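Local coordinates for protein putative NADH-flavin reductase (Lactobacillus casei ATCC 334, PDB 3H2S) that binds NADPH and probably acts as an NAD(P)H-dependent oxidoreductase, perhaps a flavin reductase of the Rossmann-fold dehydrogenase type, at residues A[81-86]-A[142-147]; A[105-110]-A[133-138]; A[7-12]-A[35-40]. All coordinates share one frame; numbering follows the deposited sequence.

Contact 1 (A[81-86]-A[142-147]); sequences LHLDFA and YQFLQM. With NDP (NADPH dihydro-nicotinamide-adenine-dinucleotide phosphate), chain C.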
loop_
_atom_site.group_PDB
_atom_site.type_symbol
_atom_site.label_atom_id
_atom_site.label_comp_id
_atom_site.label_asym_id
_atom_site.label_seq_id
_atom_site.Cartn_x
_atom_site.Cartn_y
_atom_site.Cartn_z
ATOM N N LEU A 81 9.487 5.113 -1.082
ATOM C CA LEU A 81 8.875 5.860 0.022
ATOM C C LEU A 81 7.642 6.656 -0.367
ATOM O O LEU A 81 6.736 6.841 0.454
ATOM C CB LEU A 81 9.895 6.760 0.704
ATOM C CG LEU A 81 11.006 6.084 1.508
ATOM C CD1 LEU A 81 11.984 7.132 2.037
ATOM C CD2 LEU A 81 10.421 5.268 2.657
ATOM N N HIS A 82 7.595 7.157 -1.600
ATOM C CA HIS A 82 6.383 7.803 -2.086
ATOM C C HIS A 82 5.177 6.898 -1.865
ATOM O O HIS A 82 4.111 7.345 -1.418
ATOM C CB HIS A 82 6.506 8.134 -3.569
ATOM C CG HIS A 82 7.285 9.383 -3.840
ATOM N ND1 HIS A 82 8.497 9.378 -4.494
ATOM C CD2 HIS A 82 7.018 10.677 -3.547
ATOM C CE1 HIS A 82 8.891 10.627 -4.684
ATOM N NE2 HIS A 82 8.023 11.432 -4.096
ATOM N N LEU A 83 5.337 5.636 -2.240
ATOM C CA LEU A 83 4.301 4.639 -2.043
ATOM C C LEU A 83 4.071 4.278 -0.565
ATOM O O LEU A 83 2.938 4.339 -0.076
ATOM C CB LEU A 83 4.608 3.392 -2.867
ATOM C CG LEU A 83 3.594 2.241 -2.844
ATOM C CD1 LEU A 83 2.183 2.715 -3.277
ATOM C CD2 LEU A 83 4.088 1.113 -3.733
ATOM N N ASP A 84 5.145 3.932 0.143
ATOM C CA ASP A 84 5.050 3.500 1.541
ATOM C C ASP A 84 4.430 4.558 2.457
ATOM O O ASP A 84 3.635 4.228 3.333
ATOM C CB ASP A 84 6.432 3.080 2.074
ATOM C CG ASP A 84 6.902 1.741 1.507
ATOM O OD1 ASP A 84 6.088 0.987 0.914
ATOM O OD2 ASP A 84 8.110 1.454 1.629
ATOM N N PHE A 85 4.820 5.821 2.306
ATOM C CA PHE A 85 4.209 6.862 3.147
ATOM C C PHE A 85 2.686 6.879 2.915
ATOM O O PHE A 85 1.913 7.093 3.848
ATOM C CB PHE A 85 4.766 8.240 2.802
ATOM C CG PHE A 85 6.245 8.402 3.068
ATOM C CD1 PHE A 85 6.801 7.993 4.275
ATOM C CD2 PHE A 85 7.015 9.180 2.218
ATOM C CE1 PHE A 85 8.105 8.313 4.606
ATOM C CE2 PHE A 85 8.341 9.493 2.550
ATOM C CZ PHE A 85 8.885 9.016 3.724
ATOM N N ALA A 86 2.269 6.809 1.645
ATOM C CA ALA A 86 0.850 6.886 1.321
ATOM C C ALA A 86 0.065 5.685 1.844
ATOM O O ALA A 86 -1.051 5.849 2.357
ATOM C CB ALA A 86 0.649 7.054 -0.195
ATOM N N TYR A 142 -0.517 6.927 -6.981
ATOM C CA TYR A 142 -1.775 7.344 -7.592
ATOM C C TYR A 142 -2.710 6.149 -7.856
ATOM O O TYR A 142 -3.907 6.217 -7.609
ATOM C CB TYR A 142 -1.468 8.064 -8.902
ATOM C CG TYR A 142 -2.650 8.209 -9.818
ATOM C CD1 TYR A 142 -2.615 7.684 -11.103
ATOM C CD2 TYR A 142 -3.759 8.940 -9.436
ATOM C CE1 TYR A 142 -3.668 7.856 -11.975
ATOM C CE2 TYR A 142 -4.815 9.153 -10.320
ATOM C CZ TYR A 142 -4.751 8.620 -11.593
ATOM O OH TYR A 142 -5.797 8.792 -12.474
ATOM N N GLN A 143 -2.153 5.049 -8.340
ATOM C CA GLN A 143 -2.966 3.868 -8.599
ATOM C C GLN A 143 -3.431 3.236 -7.289
ATOM O O GLN A 143 -4.550 2.717 -7.209
ATOM C CB GLN A 143 -2.181 2.848 -9.412
ATOM C CG GLN A 143 -1.874 3.284 -10.843
ATOM C CD GLN A 143 -1.283 2.158 -11.646
ATOM O OE1 GLN A 143 -1.800 1.808 -12.710
ATOM N NE2 GLN A 143 -0.301 1.474 -11.070
ATOM N N PHE A 144 -2.554 3.235 -6.286
ATOM C CA PHE A 144 -2.909 2.699 -4.966
ATOM C C PHE A 144 -4.085 3.457 -4.355
ATOM O O PHE A 144 -4.990 2.863 -3.777
ATOM C CB PHE A 144 -1.726 2.769 -4.004
ATOM C CG PHE A 144 -2.119 2.586 -2.570
ATOM C CD1 PHE A 144 -2.393 1.327 -2.072
ATOM C CD2 PHE A 144 -2.243 3.685 -1.718
ATOM C CE1 PHE A 144 -2.830 1.151 -0.758
ATOM C CE2 PHE A 144 -2.606 3.516 -0.389
ATOM C CZ PHE A 144 -2.931 2.254 0.084
ATOM N N LEU A 145 -4.051 4.779 -4.445
ATOM C CA LEU A 145 -5.127 5.584 -3.864
ATOM C C LEU A 145 -6.506 5.161 -4.393
ATOM O O LEU A 145 -7.462 5.027 -3.627
ATOM C CB LEU A 145 -4.880 7.075 -4.109
ATOM C CG LEU A 145 -3.721 7.734 -3.355
ATOM C CD1 LEU A 145 -3.570 9.185 -3.793
ATOM C CD2 LEU A 145 -3.854 7.652 -1.840
ATOM N N GLN A 146 -6.571 4.841 -5.680
ATOM C CA GLN A 146 -7.837 4.480 -6.326
ATOM C C GLN A 146 -8.388 3.139 -5.857
ATOM O O GLN A 146 -9.529 2.807 -6.150
ATOM C CB GLN A 146 -7.674 4.472 -7.844
ATOM C CG GLN A 146 -7.379 5.854 -8.410
ATOM C CD GLN A 146 -7.031 5.799 -9.869
ATOM O OE1 GLN A 146 -5.856 5.833 -10.243
ATOM N NE2 GLN A 146 -8.041 5.584 -10.699
HETATM N N MSE A 147 -7.568 2.359 -5.165
HETATM C CA MSE A 147 -8.007 1.089 -4.581
HETATM C C MSE A 147 -8.858 1.309 -3.328
HETATM O O MSE A 147 -9.353 0.349 -2.714
HETATM C CB MSE A 147 -6.799 0.230 -4.208
HETATM C CG MSE A 147 -5.909 -0.135 -5.371
HETATM SE SE MSE A 147 -4.307 -1.049 -4.731
HETATM C CE MSE A 147 -3.651 -1.660 -6.441
HETATM P PA NDP C . 10.924 18.610 -0.565
HETATM O O1A NDP C . 12.135 17.895 -1.230
HETATM O O2A NDP C . 11.011 20.079 -0.333
HETATM O O5B NDP C . 11.009 17.731 0.881
HETATM C C5B NDP C . 9.698 17.179 1.167
HETATM C C4B NDP C . 9.619 16.724 2.676
HETATM O O4B NDP C . 10.006 15.366 2.745
HETATM C C3B NDP C . 10.632 17.484 3.597
HETATM O O3B NDP C . 9.877 18.010 4.644
HETATM C C2B NDP C . 11.578 16.315 4.092
HETATM O O2B NDP C . 12.123 16.442 5.359
HETATM C C1B NDP C . 10.563 15.134 4.005
HETATM N N9A NDP C . 11.270 13.845 3.927
HETATM C C8A NDP C . 12.072 13.440 2.829
HETATM N N7A NDP C . 12.582 12.215 2.982
HETATM C C5A NDP C . 12.069 11.780 4.222
HETATM C C6A NDP C . 12.245 10.555 4.888
HETATM N N6A NDP C . 13.057 9.616 4.327
HETATM N N1A NDP C . 11.852 10.467 6.210
HETATM C C2A NDP C . 11.036 11.460 6.673
HETATM N N3A NDP C . 10.627 12.603 6.044
HETATM C C4A NDP C . 11.243 12.770 4.824
HETATM O O3 NDP C . 9.848 18.311 -1.679
HETATM P PN NDP C . 8.797 19.109 -2.623
HETATM O O1N NDP C . 8.015 20.102 -1.743
HETATM O O2N NDP C . 9.676 19.778 -3.636
HETATM O O5D NDP C . 7.697 18.093 -3.274
HETATM C C5D NDP C . 6.443 17.820 -2.641
HETATM C C4D NDP C . 5.666 16.864 -3.564
HETATM O O4D NDP C . 5.698 17.463 -4.848
HETATM C C3D NDP C . 6.197 15.408 -3.712
HETATM O O3D NDP C . 5.142 14.532 -3.877
HETATM C C2D NDP C . 7.092 15.554 -4.996
HETATM O O2D NDP C . 7.185 14.338 -5.695
HETATM C C1D NDP C . 6.160 16.532 -5.797
HETATM N N1N NDP C . 6.853 17.098 -6.952
HETATM C C2N NDP C . 6.355 16.694 -8.262
HETATM C C3N NDP C . 7.241 17.107 -9.438
HETATM C C7N NDP C . 6.426 17.122 -10.719
HETATM O O7N NDP C . 5.616 16.231 -10.932
HETATM N N7N NDP C . 6.738 18.053 -11.698
HETATM C C4N NDP C . 8.162 18.301 -9.286
HETATM C C5N NDP C . 8.812 18.418 -7.930
HETATM C C6N NDP C . 8.076 17.856 -6.735
HETATM P P2B NDP C . 13.408 17.413 5.611
HETATM O O1X NDP C . 12.946 18.909 5.476
HETATM O O2X NDP C . 13.764 17.272 7.137
HETATM O O3X NDP C . 14.539 17.111 4.690
#
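In the apolar layer between helices 80-91 and 132-145, at the dimer interface of the protein, Leu83 meets Phe144. The touch is made by one branch of the leucine: CD1 lies 4.0 Å from CB of Phe144, so the methyl rests at the root of the aromatic side chain. CG of Leu83 stands anti to its backbone N (chi1 -177°), and this swings the branch out of its own helix toward the other one. Phe144 does likewise (chi1 165°), which carries its ring alongside the next turn of helix 80-91, where CE2 comes to 3.9 Å from the backbone oxygen of Ala86. CB of Ala86 points at the facing helix, but the methyl stays 4.8 Å from CD2 of Leu145, a looser approach than that of Leu83. No hydrogen bond joins the two segments; van der Waals contact of Leu83 and Ala86 with Phe144 holds them together.

Both helices belong to the Rossmann-like fold and pack on the same side of its central sheet, with Ala86 and Leu145 both resting on Phe102 of strand 99-103. The interface extends beyond the chain: Leu83 also packs on Phe144 of the second subunit, and Phe144 on Leu83 of that subunit, while Asp84 forms a salt bridge with Arg94 of the same neighbouring chain.

The face of helix 80-91 turned to the nucleotide carries other residues. The imidazole of His82 reaches the nicotinamide ribose through a weak hydrogen bond from NE2 to O2D of NADPH, 3.4 Å long and bent to 132°. At the adenine end, CD1 of Leu81 approaches N6A at 3.5 Å, and the rim of the Phe85 ring meets the base, with CZ 3.9 Å from C6A.

Contact 2 (A[105-110]-A[133-138]); sequences GSASLA and DGALYQ. With NDP (NADPH dihydro-nicotinamide-adenine-dinucleotide phosphate), chain C.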
loop_
_atom_site.group_PDB
_atom_site.type_symbol
_atom_site.label_atom_id
_atom_site.label_comp_id
_atom_site.label_asym_id
_atom_site.label_seq_id
_atom_site.Cartn_x
_atom_site.Cartn_y
_atom_site.Cartn_z
ATOM N N GLY A 105 2.588 13.178 -8.815
ATOM C CA GLY A 105 3.570 13.586 -9.802
ATOM C C GLY A 105 2.912 13.973 -11.109
ATOM O O GLY A 105 1.744 13.655 -11.354
ATOM N N SER A 106 3.707 14.585 -11.980
ATOM C CA SER A 106 3.256 14.980 -13.301
ATOM C C SER A 106 3.201 13.778 -14.250
ATOM O O SER A 106 2.453 13.768 -15.221
ATOM C CB SER A 106 4.215 16.053 -13.839
ATOM O OG SER A 106 3.502 17.051 -14.539
ATOM N N ALA A 107 3.982 12.744 -13.961
ATOM C CA ALA A 107 4.141 11.622 -14.893
ATOM C C ALA A 107 2.910 10.714 -14.988
ATOM O O ALA A 107 2.792 9.907 -15.909
ATOM C CB ALA A 107 5.383 10.810 -14.537
ATOM N N SER A 108 1.984 10.865 -14.047
ATOM C CA SER A 108 0.731 10.111 -14.086
ATOM C C SER A 108 -0.353 10.865 -14.854
ATOM O O SER A 108 -1.491 10.402 -14.956
ATOM C CB SER A 108 0.265 9.761 -12.665
ATOM O OG SER A 108 -0.099 10.915 -11.925
ATOM N N LEU A 109 -0.019 12.071 -15.315
ATOM C CA LEU A 109 -0.913 12.842 -16.178
ATOM C C LEU A 109 -0.731 12.455 -17.644
ATOM O O LEU A 109 0.357 12.029 -18.051
ATOM C CB LEU A 109 -0.638 14.333 -16.036
ATOM C CG LEU A 109 -0.857 14.997 -14.685
ATOM C CD1 LEU A 109 -0.242 16.398 -14.703
ATOM C CD2 LEU A 109 -2.336 15.019 -14.340
ATOM N N ALA A 110 -1.787 12.632 -18.433
ATOM C CA ALA A 110 -1.674 12.541 -19.886
ATOM C C ALA A 110 -0.970 13.772 -20.463
ATOM O O ALA A 110 -1.258 14.910 -20.074
ATOM C CB ALA A 110 -3.046 12.377 -20.526
ATOM N N ASP A 133 12.842 6.612 -10.769
ATOM C CA ASP A 133 12.449 5.840 -9.587
ATOM C C ASP A 133 11.288 6.508 -8.830
ATOM O O ASP A 133 10.251 5.884 -8.565
ATOM C CB ASP A 133 13.685 5.657 -8.691
ATOM C CG ASP A 133 13.381 4.959 -7.378
ATOM O OD1 ASP A 133 12.592 3.980 -7.340
ATOM O OD2 ASP A 133 14.070 5.305 -6.405
ATOM N N GLY A 134 11.449 7.784 -8.490
ATOM C CA GLY A 134 10.370 8.520 -7.839
ATOM C C GLY A 134 9.112 8.670 -8.672
ATOM O O GLY A 134 8.010 8.509 -8.145
ATOM N N ALA A 135 9.266 8.971 -9.967
ATOM C CA ALA A 135 8.114 9.106 -10.868
ATOM C C ALA A 135 7.295 7.802 -10.948
ATOM O O ALA A 135 6.060 7.813 -10.881
ATOM C CB ALA A 135 8.581 9.541 -12.271
ATOM N N LEU A 136 7.986 6.673 -11.084
ATOM C CA LEU A 136 7.322 5.371 -11.109
ATOM C C LEU A 136 6.507 5.154 -9.833
ATOM O O LEU A 136 5.323 4.812 -9.873
ATOM C CB LEU A 136 8.359 4.260 -11.278
ATOM C CG LEU A 136 7.814 2.827 -11.240
ATOM C CD1 LEU A 136 6.851 2.587 -12.415
ATOM C CD2 LEU A 136 8.978 1.831 -11.237
ATOM N N TYR A 137 7.135 5.345 -8.686
ATOM C CA TYR A 137 6.439 5.047 -7.437
ATOM C C TYR A 137 5.314 6.024 -7.101
ATOM O O TYR A 137 4.335 5.639 -6.463
ATOM C CB TYR A 137 7.425 4.897 -6.287
ATOM C CG TYR A 137 8.005 3.511 -6.226
ATOM C CD1 TYR A 137 9.333 3.264 -6.601
ATOM C CD2 TYR A 137 7.254 2.461 -5.733
ATOM C CE1 TYR A 137 9.881 1.988 -6.497
ATOM C CE2 TYR A 137 7.795 1.192 -5.602
ATOM C CZ TYR A 137 9.103 0.961 -5.980
ATOM O OH TYR A 137 9.618 -0.297 -5.808
ATOM N N GLN A 138 5.397 7.250 -7.613
ATOM C CA GLN A 138 4.270 8.181 -7.497
ATOM C C GLN A 138 3.126 7.834 -8.432
ATOM O O GLN A 138 1.960 8.103 -8.128
ATOM C CB GLN A 138 4.708 9.630 -7.718
ATOM C CG GLN A 138 5.451 10.183 -6.551
ATOM C CD GLN A 138 5.100 11.625 -6.282
ATOM O OE1 GLN A 138 5.614 12.523 -6.941
ATOM N NE2 GLN A 138 4.275 11.858 -5.267
HETATM P PA NDP C . 10.924 18.610 -0.565
HETATM O O1A NDP C . 12.135 17.895 -1.230
HETATM O O2A NDP C . 11.011 20.079 -0.333
HETATM O O5B NDP C . 11.009 17.731 0.881
HETATM C C5B NDP C . 9.698 17.179 1.167
HETATM C C4B NDP C . 9.619 16.724 2.676
HETATM O O4B NDP C . 10.006 15.366 2.745
HETATM C C3B NDP C . 10.632 17.484 3.597
HETATM O O3B NDP C . 9.877 18.010 4.644
HETATM C C2B NDP C . 11.578 16.315 4.092
HETATM O O2B NDP C . 12.123 16.442 5.359
HETATM C C1B NDP C . 10.563 15.134 4.005
HETATM N N9A NDP C . 11.270 13.845 3.927
HETATM C C8A NDP C . 12.072 13.440 2.829
HETATM N N7A NDP C . 12.582 12.215 2.982
HETATM C C5A NDP C . 12.069 11.780 4.222
HETATM C C6A NDP C . 12.245 10.555 4.888
HETATM N N6A NDP C . 13.057 9.616 4.327
HETATM N N1A NDP C . 11.852 10.467 6.210
HETATM C C2A NDP C . 11.036 11.460 6.673
HETATM N N3A NDP C . 10.627 12.603 6.044
HETATM C C4A NDP C . 11.243 12.770 4.824
HETATM O O3 NDP C . 9.848 18.311 -1.679
HETATM P PN NDP C . 8.797 19.109 -2.623
HETATM O O1N NDP C . 8.015 20.102 -1.743
HETATM O O2N NDP C . 9.676 19.778 -3.636
HETATM O O5D NDP C . 7.697 18.093 -3.274
HETATM C C5D NDP C . 6.443 17.820 -2.641
HETATM C C4D NDP C . 5.666 16.864 -3.564
HETATM O O4D NDP C . 5.698 17.463 -4.848
HETATM C C3D NDP C . 6.197 15.408 -3.712
HETATM O O3D NDP C . 5.142 14.532 -3.877
HETATM C C2D NDP C . 7.092 15.554 -4.996
HETATM O O2D NDP C . 7.185 14.338 -5.695
HETATM C C1D NDP C . 6.160 16.532 -5.797
HETATM N N1N NDP C . 6.853 17.098 -6.952
HETATM C C2N NDP C . 6.355 16.694 -8.262
HETATM C C3N NDP C . 7.241 17.107 -9.438
HETATM C C7N NDP C . 6.426 17.122 -10.719
HETATM O O7N NDP C . 5.616 16.231 -10.932
HETATM N N7N NDP C . 6.738 18.053 -11.698
HETATM C C4N NDP C . 8.162 18.301 -9.286
HETATM C C5N NDP C . 8.812 18.418 -7.930
HETATM C C6N NDP C . 8.076 17.856 -6.735
HETATM P P2B NDP C . 13.408 17.413 5.611
HETATM O O1X NDP C . 12.946 18.909 5.476
HETATM O O2X NDP C . 13.764 17.272 7.137
HETATM O O3X NDP C . 14.539 17.111 4.690
HETATM O O HOH W 1 1.862 10.561 -9.944
#
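Ala107 and Ala135 bring the loop that follows strand 99-103 against helix 132-145, beside the nicotinamide half of the NADPH site in this Rossmann-like fold. Apolar contact between the segments is slight. The two methyls meet directly, CB of Ala107 lying 4.1 Å from CB of Ala135, and their small size lets the loop settle close to the helix. Gly105 comes nearer still to Gln138; having no side chain, it leaves room for the amide, and its N lies 3.6 Å from OE1 of Gln138.

A water molecule supplies the polar link that direct bonds do not. It accepts from the backbone N of Gly105 at 2.9 Å, is hydrogen-bonded to the hydroxyl of Ser108, and donates weakly to the carbonyl oxygen of Gln138. Ser108 OG is held in addition by Arg209 of strand 209-214, and Gly105 O by Ser157 OG, so the polar groups of the loop are tied to strands 153-158 and 209-214.

Hydrogen bonds to the cofactor come from both segments. From the loop, the backbone N of Ser106 donates to the carboxamide oxygen O7N of NADPH at 2.7 Å, with an angle of 137° at the hydrogen. From the helix, the Gln138 side chain, bent at chi2 (-141°), presents its amide to the ribose diol. Its two ends play opposite parts: OE1 accepts from the O2D hydroxyl at 2.7 Å, whereas NE2 donates to O3D at 3.1 Å. NE2 is also bonded to Glu141 OE1, which, together with the ribose, probably stops the amide from turning over. His82 packs against the same side chain, its ring atom CG coming to 3.4 Å from CG of Gln138.

Contact 3 (A[7-12]-A[35-40]); sequences GATGRA and QKAADR. With NDP (NADPH dihydro-nicotinamide-adenine-dinucleotide phosphate), chain C.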
loop_
_atom_site.group_PDB
_atom_site.type_symbol
_atom_site.label_atom_id
_atom_site.label_comp_id
_atom_site.label_asym_id
_atom_site.label_seq_id
_atom_site.Cartn_x
_atom_site.Cartn_y
_atom_site.Cartn_z
ATOM N N GLY A 7 5.858 16.226 5.801
ATOM C CA GLY A 7 6.807 16.960 4.972
ATOM C C GLY A 7 6.580 18.468 5.090
ATOM O O GLY A 7 6.835 19.213 4.147
ATOM N N ALA A 8 6.235 18.909 6.296
ATOM C CA ALA A 8 5.960 20.322 6.594
ATOM C C ALA A 8 7.167 21.253 6.403
ATOM O O ALA A 8 6.999 22.430 6.110
ATOM C CB ALA A 8 5.399 20.463 8.021
ATOM N N THR A 9 8.379 20.709 6.513
ATOM C CA THR A 9 9.605 21.505 6.335
ATOM C C THR A 9 10.057 21.614 4.878
ATOM O O THR A 9 10.961 22.406 4.559
ATOM C CB THR A 9 10.770 20.946 7.180
ATOM O OG1 THR A 9 10.986 19.567 6.854
ATOM C CG2 THR A 9 10.443 21.088 8.665
ATOM N N GLY A 10 9.372 20.886 3.994
ATOM C CA GLY A 10 9.717 20.881 2.570
ATOM C C GLY A 10 9.268 22.144 1.850
ATOM O O GLY A 10 8.673 23.044 2.449
ATOM N N ARG A 11 9.485 22.178 0.543
ATOM C CA ARG A 11 9.118 23.339 -0.268
ATOM C C ARG A 11 7.595 23.487 -0.336
ATOM O O ARG A 11 7.067 24.535 0.024
ATOM C CB ARG A 11 9.710 23.223 -1.676
ATOM C CG ARG A 11 11.264 23.059 -1.671
ATOM C CD ARG A 11 11.799 22.597 -3.018
ATOM N NE ARG A 11 11.497 23.554 -4.067
ATOM C CZ ARG A 11 10.602 23.357 -5.034
ATOM N NH1 ARG A 11 9.926 22.219 -5.106
ATOM N NH2 ARG A 11 10.408 24.297 -5.945
ATOM N N ALA A 12 6.907 22.433 -0.776
ATOM C CA ALA A 12 5.431 22.420 -0.795
ATOM C C ALA A 12 4.866 22.508 0.621
ATOM O O ALA A 12 3.982 23.323 0.904
ATOM C CB ALA A 12 4.907 21.178 -1.500
ATOM N N GLN A 35 15.208 21.985 14.123
ATOM C CA GLN A 35 15.827 23.244 13.713
ATOM C C GLN A 35 15.231 23.781 12.409
ATOM O O GLN A 35 14.825 24.949 12.329
ATOM C CB GLN A 35 17.348 23.085 13.591
ATOM N N LYS A 36 15.126 22.907 11.410
ATOM C CA LYS A 36 14.486 23.269 10.145
ATOM C C LYS A 36 13.074 23.773 10.417
ATOM O O LYS A 36 12.618 24.732 9.793
ATOM C CB LYS A 36 14.452 22.073 9.194
ATOM C CG LYS A 36 14.729 22.419 7.730
ATOM C CD LYS A 36 14.752 21.168 6.850
ATOM C CE LYS A 36 16.116 20.489 6.863
ATOM N NZ LYS A 36 16.011 18.991 6.948
ATOM N N ALA A 37 12.397 23.137 11.371
ATOM C CA ALA A 37 11.012 23.482 11.695
ATOM C C ALA A 37 10.927 24.855 12.348
ATOM O O ALA A 37 10.137 25.708 11.932
ATOM C CB ALA A 37 10.406 22.425 12.596
ATOM N N ALA A 38 11.861 25.120 13.254
ATOM C CA ALA A 38 11.937 26.427 13.892
ATOM C C ALA A 38 12.240 27.540 12.889
ATOM O O ALA A 38 11.605 28.596 12.915
ATOM C CB ALA A 38 12.960 26.415 15.011
ATOM N N ASP A 39 13.155 27.275 11.960
ATOM C CA ASP A 39 13.566 28.286 10.985
ATOM C C ASP A 39 12.556 28.502 9.854
ATOM O O ASP A 39 12.404 29.625 9.367
ATOM C CB ASP A 39 14.948 27.960 10.421
ATOM N N ARG A 40 11.894 27.458 9.381
ATOM C CA ARG A 40 11.047 27.559 8.188
ATOM C C ARG A 40 9.575 27.795 8.513
ATOM O O ARG A 40 8.793 28.189 7.641
ATOM C CB ARG A 40 11.202 26.328 7.295
ATOM C CG ARG A 40 12.578 26.218 6.673
ATOM C CD ARG A 40 12.758 24.949 5.861
ATOM N NE ARG A 40 14.098 24.911 5.268
ATOM C CZ ARG A 40 14.570 23.916 4.518
ATOM N NH1 ARG A 40 13.800 22.881 4.206
ATOM N NH2 ARG A 40 15.817 23.968 4.064
HETATM P PA NDP C . 10.924 18.610 -0.565
HETATM O O1A NDP C . 12.135 17.895 -1.230
HETATM O O2A NDP C . 11.011 20.079 -0.333
HETATM O O5B NDP C . 11.009 17.731 0.881
HETATM C C5B NDP C . 9.698 17.179 1.167
HETATM C C4B NDP C . 9.619 16.724 2.676
HETATM O O4B NDP C . 10.006 15.366 2.745
HETATM C C3B NDP C . 10.632 17.484 3.597
HETATM O O3B NDP C . 9.877 18.010 4.644
HETATM C C2B NDP C . 11.578 16.315 4.092
HETATM O O2B NDP C . 12.123 16.442 5.359
HETATM C C1B NDP C . 10.563 15.134 4.005
HETATM N N9A NDP C . 11.270 13.845 3.927
HETATM C C8A NDP C . 12.072 13.440 2.829
HETATM N N7A NDP C . 12.582 12.215 2.982
HETATM C C5A NDP C . 12.069 11.780 4.222
HETATM C C6A NDP C . 12.245 10.555 4.888
HETATM N N6A NDP C . 13.057 9.616 4.327
HETATM N N1A NDP C . 11.852 10.467 6.210
HETATM C C2A NDP C . 11.036 11.460 6.673
HETATM N N3A NDP C . 10.627 12.603 6.044
HETATM C C4A NDP C . 11.243 12.770 4.824
HETATM O O3 NDP C . 9.848 18.311 -1.679
HETATM P PN NDP C . 8.797 19.109 -2.623
HETATM O O1N NDP C . 8.015 20.102 -1.743
HETATM O O2N NDP C . 9.676 19.778 -3.636
HETATM O O5D NDP C . 7.697 18.093 -3.274
HETATM C C5D NDP C . 6.443 17.820 -2.641
HETATM C C4D NDP C . 5.666 16.864 -3.564
HETATM O O4D NDP C . 5.698 17.463 -4.848
HETATM C C3D NDP C . 6.197 15.408 -3.712
HETATM O O3D NDP C . 5.142 14.532 -3.877
HETATM C C2D NDP C . 7.092 15.554 -4.996
HETATM O O2D NDP C . 7.185 14.338 -5.695
HETATM C C1D NDP C . 6.160 16.532 -5.797
HETATM N N1N NDP C . 6.853 17.098 -6.952
HETATM C C2N NDP C . 6.355 16.694 -8.262
HETATM C C3N NDP C . 7.241 17.107 -9.438
HETATM C C7N NDP C . 6.426 17.122 -10.719
HETATM O O7N NDP C . 5.616 16.231 -10.932
HETATM N N7N NDP C . 6.738 18.053 -11.698
HETATM C C4N NDP C . 8.162 18.301 -9.286
HETATM C C5N NDP C . 8.812 18.418 -7.930
HETATM C C6N NDP C . 8.076 17.856 -6.735
HETATM P P2B NDP C . 13.408 17.413 5.611
HETATM O O1X NDP C . 12.946 18.909 5.476
HETATM O O2X NDP C . 13.764 17.272 7.137
HETATM O O3X NDP C . 14.539 17.111 4.690
#
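Thr9 sits against Lys36, Ala37 and Arg40 where the glycine-rich turn after strand 2-6, a GxxGxxG motif of the Rossmann dinucleotide-binding fold, meets helix 34-40. Its CG2 methyl rests over the helix backbone, 3.9 Å from CA of Ala37. Its OG1 accepts from O3B of the adenosine ribose and donates to O1X of the 2'-phosphate; the latter bond is modelled so short that its exact length is doubtful.

Lys36 can be followed outward from the helix. CB touches the Thr9 methyl, 4.2 Å from CG2. CG lies over one face of the Arg40 guanidinium, toward its rim. CD comes to 4.0 Å from CB of Thr9 and also runs past phosphate oxygen O1X. A bend there (chi3 -84°) turns CE alongside the phosphate, and NZ ends 2.8 Å from O2X in a weak hydrogen bond, its salt bridge being with Asp33 OD2.

Arg40, extended from CG to NE, reaches back across the turn. NH1 donates to the carbonyl oxygen of Thr9 at 2.9 Å and 159°; the acceptor lies in the guanidinium plane, although the donor is tilted from that of the carbonyl.

Beyond Thr9, Gly10 caps helix 11-22, whose first amides hold the pyrophosphate: Arg11 N donates to O2A at 2.7 Å and Ala12 N to O1N at 2.8 Å. The Arg11 chain folds over the same group, and NH1 meets O2N within the guanidinium plane, while NH2 binds the carbonyl of Phe162. With an alanine here, O2N would probably lose its charged donor and the Phe162 carbonyl its partner. Arg32 is also bonded to the nucleotide, and Thr9 OG1 and Lys36 NZ both donate to oxygens of the 2'-phosphate, contacts that NADH, which lacks this phosphate, could not make, so the site probably prefers NADPH.

From the N terminus, contact 3 closes first: the chain passes from strand 2-6 through the glycine-rich turn, helix 11-22 and strand 26-31 to helix 34-40, which folds back on that turn. Contact 1 opens later, on helix 80-91, and closes on the last part of helix 132-145 and the residues that follow. Contact 2 lies nested within that loop, opening after strand 99-103 and closing on the earlier turns of helix 132-145. Contacts 1 and 2 therefore share this helix and touch each other, whereas contact 3 stands in series, its centre about 23 Å from that of contact 1. NADPH spans all three, joining the first strands of the sheet to its later half.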